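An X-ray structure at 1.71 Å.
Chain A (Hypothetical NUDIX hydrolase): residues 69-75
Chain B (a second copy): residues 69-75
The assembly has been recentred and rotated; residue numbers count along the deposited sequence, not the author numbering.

Chain A, residues 69-75: LDSHASI
Chain B 69-75: LDSHASI

How do the two backbones lie against each other? From residue 71 onward both backbones run extended, their axes approaching to 4.7 Å with N-to-C directions at 146°, so the copies pass roughly antiparallel but splayed. The register centres on A73(A) and A73(B), whose CA atoms are 4.2 Å apart; on either side of that pair, the CA of S71(A) lies 5.4 Å from the CA of S74(B), and the CA of S74(A) 5.4 Å from the CA of S71(B). Together the stretches bury 319 Å². Phi/psi values are strand-like from residue 71 onward, from -63/130 at S71(A) to -144/156 at A73(A), whereas D70(A) at -75/-22 and D70(B) at -64/-33 depart from extended values, and chain B turns a corner there.

What happens at the start of chain A? L69(A), chi1 m and chi2 t, lies out of reach of chain B. D70(A) takes chi1 m, and its CA-to-CB bond points sideways while its end leads away, leaving its carboxylate to bond elsewhere in the structure. The closest approach of S71(A), also m, is its CA, 3.4 Å from OG of S74(B).

Why is H72(A) so heavily covered? Its backbone and ring both engage chain B. The amide N donates to OG of S74(B) at 2.9 Å and 162°, a nearly straight bond in which a serine side chain takes the place of a backbone carbonyl. In return, N of S74(B) reaches O of H72(A) at 2.9 Å, but the 127° angle makes this bond weak. Water 1 also donates to O of H72(A) at 3.2 Å and, weakly, to O of S74(B) at 3.3 Å. The imidazoles form an offset stack, centroids 4.1 Å apart and planes at 18°, with CE1 of H72(A) over one face of the H72(B) ring, 3.1 Å from its NE2. Their rotamers differ: H72(A) is t (155°) with chi2 -61°, H72(B) p (64°) with chi2 -73°. The second ring is anchored within its own chain, where ND1 of H72(B) donates to O of D70(B) at 3.0 Å and 171°.

What meets at A73(A)? The alanines touch, with CB of A73(A) 4.4 Å from CB of A73(B), an apolar contact, although both CA-to-CB bonds point sideways. Two CA-H...O contacts flank them: CA of A73(B) to O of H72(A) at 3.3 Å, and CA of A73(A) to O of H72(B) at 3.6 Å.

How does chain A finish the contact? The CA-to-CB bond of S74(A) points toward chain B, with chi1 m (-60°), and its OG accepts from N of H72(B) at 3.1 Å and 169°, echoing the bond made by S74(B), whose chi1 is also m (-51°). The CA-to-CB bond of I75(A) points away, as does that of I75(B); both side chains are m then t, and neither isoleucine touches the opposing stretch.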

ATOM      1  N   LEU A  69      -4.979   6.671  11.549  1.00 26.91           N
ATOM      2  CA  LEU A  69      -3.639   6.108  11.263  1.00 26.31           C
ATOM      3  C   LEU A  69      -3.051   6.855  10.063  1.00 24.16           C
ATOM      4  O   LEU A  69      -3.809   7.343   9.209  1.00 30.87           O
ATOM      5  CB  LEU A  69      -3.750   4.641  10.964  1.00 24.59           C
ATOM      6  CG  LEU A  69      -4.204   3.726  12.115  1.00 23.64           C
ATOM      7  CD1 LEU A  69      -4.398   2.292  11.716  1.00 27.63           C
ATOM      8  CD2 LEU A  69      -3.184   3.833  13.260  1.00 21.43           C
ATOM      9  N   ASP A  70      -1.727   6.992  10.028  1.00 29.47           N
ATOM     10  CA  ASP A  70      -0.981   7.537   8.863  1.00 21.97           C
ATOM     11  C   ASP A  70      -0.855   6.572   7.685  1.00 28.53           C
ATOM     12  O   ASP A  70      -0.647   7.001   6.569  1.00 33.71           O
ATOM     13  CB  ASP A  70       0.434   7.965   9.273  1.00 29.02           C
ATOM     14  CG  ASP A  70       0.452   9.090  10.241  1.00 39.28           C
ATOM     15  OD1 ASP A  70      -0.255  10.093   9.980  1.00 50.40           O
ATOM     16  OD2 ASP A  70       1.213   8.987  11.246  1.00 38.10           O
ATOM     17  N   SER A  71      -0.986   5.287   7.916  1.00 29.68           N
ATOM     18  CA  SER A  71      -0.791   4.337   6.837  1.00 24.10           C
ATOM     19  C   SER A  71      -1.828   4.546   5.754  1.00 25.48           C
ATOM     20  O   SER A  71      -3.002   4.653   6.032  1.00 30.88           O
ATOM     21  CB  SER A  71      -0.811   2.870   7.355  1.00 22.94           C
ATOM     22  OG  SER A  71       0.266   2.576   8.198  1.00 27.52           O
ATOM     23  N   HIS A  72      -1.365   4.651   4.526  1.00 28.41           N
ATOM     24  CA  HIS A  72      -2.225   4.853   3.394  1.00 35.43           C
ATOM     25  C   HIS A  72      -1.719   4.060   2.218  1.00 32.13           C
ATOM     26  O   HIS A  72      -0.508   3.893   2.064  1.00 44.78           O
ATOM     27  CB  HIS A  72      -2.267   6.385   3.112  1.00 50.74           C
ATOM     28  CG  HIS A  72      -2.598   6.742   1.698  1.00 51.48           C
ATOM     29  ND1 HIS A  72      -1.826   6.361   0.663  1.00 53.74           N
ATOM     30  CD2 HIS A  72      -3.653   7.478   1.158  1.00 46.98           C
ATOM     31  CE1 HIS A  72      -2.374   6.786  -0.491  1.00 39.68           C
ATOM     32  NE2 HIS A  72      -3.482   7.499  -0.185  1.00 49.94           N
ATOM     33  N   ALA A  73      -2.624   3.567   1.367  1.00 28.12           N
ATOM     34  CA  ALA A  73      -2.255   2.840   0.138  1.00 25.31           C
ATOM     35  C   ALA A  73      -3.197   3.125  -1.048  1.00 25.38           C
ATOM     36  O   ALA A  73      -4.290   3.546  -0.880  1.00 22.60           O
ATOM     37  CB  ALA A  73      -2.217   1.330   0.382  1.00 32.33           C
ATOM     38  N   SER A  74      -2.702   2.946  -2.255  1.00 29.84           N
ATOM     39  CA  SER A  74      -3.538   3.113  -3.427  1.00 28.21           C
ATOM     40  C   SER A  74      -4.059   1.750  -3.787  1.00 29.11           C
ATOM     41  O   SER A  74      -3.392   0.738  -3.543  1.00 38.46           O
ATOM     42  CB  SER A  74      -2.717   3.757  -4.556  1.00 28.49           C
ATOM     43  OG  SER A  74      -2.240   5.015  -4.135  1.00 29.08           O
ATOM     44  N   ILE A  75      -5.261   1.667  -4.303  1.00 23.87           N
ATOM     45  CA  ILE A  75      -5.801   0.393  -4.763  1.00 31.61           C
ATOM     46  C   ILE A  75      -6.275   0.540  -6.183  1.00 36.03           C
ATOM     47  O   ILE A  75      -6.879   1.558  -6.510  1.00 35.57           O
ATOM     48  CB  ILE A  75      -7.019  -0.048  -3.913  1.00 31.56           C
ATOM     49  CG1 ILE A  75      -6.698  -0.113  -2.435  1.00 38.65           C
ATOM     50  CG2 ILE A  75      -7.520  -1.420  -4.347  1.00 36.48           C
ATOM     51  CD1 ILE A  75      -7.967  -0.314  -1.606  1.00 33.30           C
TER
ATOM     52  N   LEU B  69       3.619   8.830 -11.030  1.00 23.61           N
ATOM     53  CA  LEU B  69       2.382   8.006 -10.948  1.00 25.41           C
ATOM     54  C   LEU B  69       1.623   8.419  -9.680  1.00 26.41           C
ATOM     55  O   LEU B  69       2.243   8.946  -8.779  1.00 24.05           O
ATOM     56  CB  LEU B  69       2.694   6.512 -10.892  1.00 23.15           C
ATOM     57  CG  LEU B  69       3.341   5.903 -12.153  1.00 23.78           C
ATOM     58  CD1 LEU B  69       3.945   4.528 -11.885  1.00 24.71           C
ATOM     59  CD2 LEU B  69       2.415   5.822 -13.379  1.00 24.61           C
ATOM     60  N   ASP B  70       0.281   8.314  -9.702  1.00 26.22           N
ATOM     61  CA  ASP B  70      -0.549   8.585  -8.504  1.00 27.84           C
ATOM     62  C   ASP B  70      -0.307   7.611  -7.352  1.00 27.28           C
ATOM     63  O   ASP B  70      -0.417   7.958  -6.172  1.00 29.02           O
ATOM     64  CB  ASP B  70      -2.025   8.488  -8.830  1.00 32.75           C
ATOM     65  CG  ASP B  70      -2.490   9.551  -9.732  1.00 42.47           C
ATOM     66  OD1 ASP B  70      -2.013  10.686  -9.592  1.00 34.39           O
ATOM     67  OD2 ASP B  70      -3.356   9.232 -10.568  1.00 36.05           O
ATOM     68  N   SER B  71       0.010   6.371  -7.692  1.00 26.92           N
ATOM     69  CA  SER B  71       0.134   5.312  -6.680  1.00 26.69           C
ATOM     70  C   SER B  71       1.175   5.627  -5.622  1.00 27.51           C
ATOM     71  O   SER B  71       2.269   6.063  -5.927  1.00 25.10           O
ATOM     72  CB  SER B  71       0.449   3.933  -7.334  1.00 23.88           C
ATOM     73  OG  SER B  71      -0.616   3.505  -8.157  1.00 30.52           O
ATOM     74  N   HIS B  72       0.771   5.510  -4.361  1.00 25.32           N
ATOM     75  CA  HIS B  72       1.723   5.570  -3.272  1.00 22.38           C
ATOM     76  C   HIS B  72       1.261   4.792  -2.118  1.00 26.27           C
ATOM     77  O   HIS B  72       0.080   4.449  -2.021  1.00 28.63           O
ATOM     78  CB  HIS B  72       2.055   7.034  -2.917  1.00 27.48           C
ATOM     79  CG  HIS B  72       0.907   7.826  -2.402  1.00 31.28           C
ATOM     80  ND1 HIS B  72      -0.113   8.250  -3.198  1.00 43.24           N
ATOM     81  CD2 HIS B  72       0.668   8.348  -1.146  1.00 44.34           C
ATOM     82  CE1 HIS B  72      -0.959   8.986  -2.470  1.00 50.18           C
ATOM     83  NE2 HIS B  72      -0.474   9.064  -1.219  1.00 45.84           N
ATOM     84  N   ALA B  73       2.182   4.437  -1.259  1.00 28.22           N
ATOM     85  CA  ALA B  73       1.842   3.594  -0.168  1.00 26.98           C
ATOM     86  C   ALA B  73       2.781   3.832   0.971  1.00 31.85           C
ATOM     87  O   ALA B  73       3.894   4.320   0.796  1.00 30.03           O
ATOM     88  CB  ALA B  73       1.949   2.150  -0.593  1.00 29.40           C
ATOM     89  N   SER B  74       2.386   3.364   2.118  1.00 25.85           N
ATOM     90  CA  SER B  74       3.240   3.484   3.306  1.00 23.41           C
ATOM     91  C   SER B  74       4.084   2.230   3.530  1.00 29.00           C
ATOM     92  O   SER B  74       3.680   1.107   3.170  1.00 29.00           O
ATOM     93  CB  SER B  74       2.399   3.831   4.548  1.00 23.83           C
ATOM     94  OG  SER B  74       1.503   4.962   4.403  1.00 25.44           O
ATOM     95  N   ILE B  75       5.290   2.435   4.083  1.00 23.18           N
ATOM     96  CA  ILE B  75       6.207   1.370   4.426  1.00 23.99           C
ATOM     97  C   ILE B  75       6.520   1.471   5.938  1.00 19.62           C
ATOM     98  O   ILE B  75       6.835   2.548   6.425  1.00 23.32           O
ATOM     99  CB  ILE B  75       7.528   1.447   3.609  1.00 25.01           C
ATOM    100  CG1 ILE B  75       7.244   1.400   2.109  1.00 28.49           C
ATOM    101  CG2 ILE B  75       8.408   0.252   3.964  1.00 19.84           C
ATOM    102  CD1 ILE B  75       8.535   1.586   1.268  1.00 28.90           C
TER
HETATM  103  O   HOH W   1       0.347   1.083   3.237  1.00 31.24           O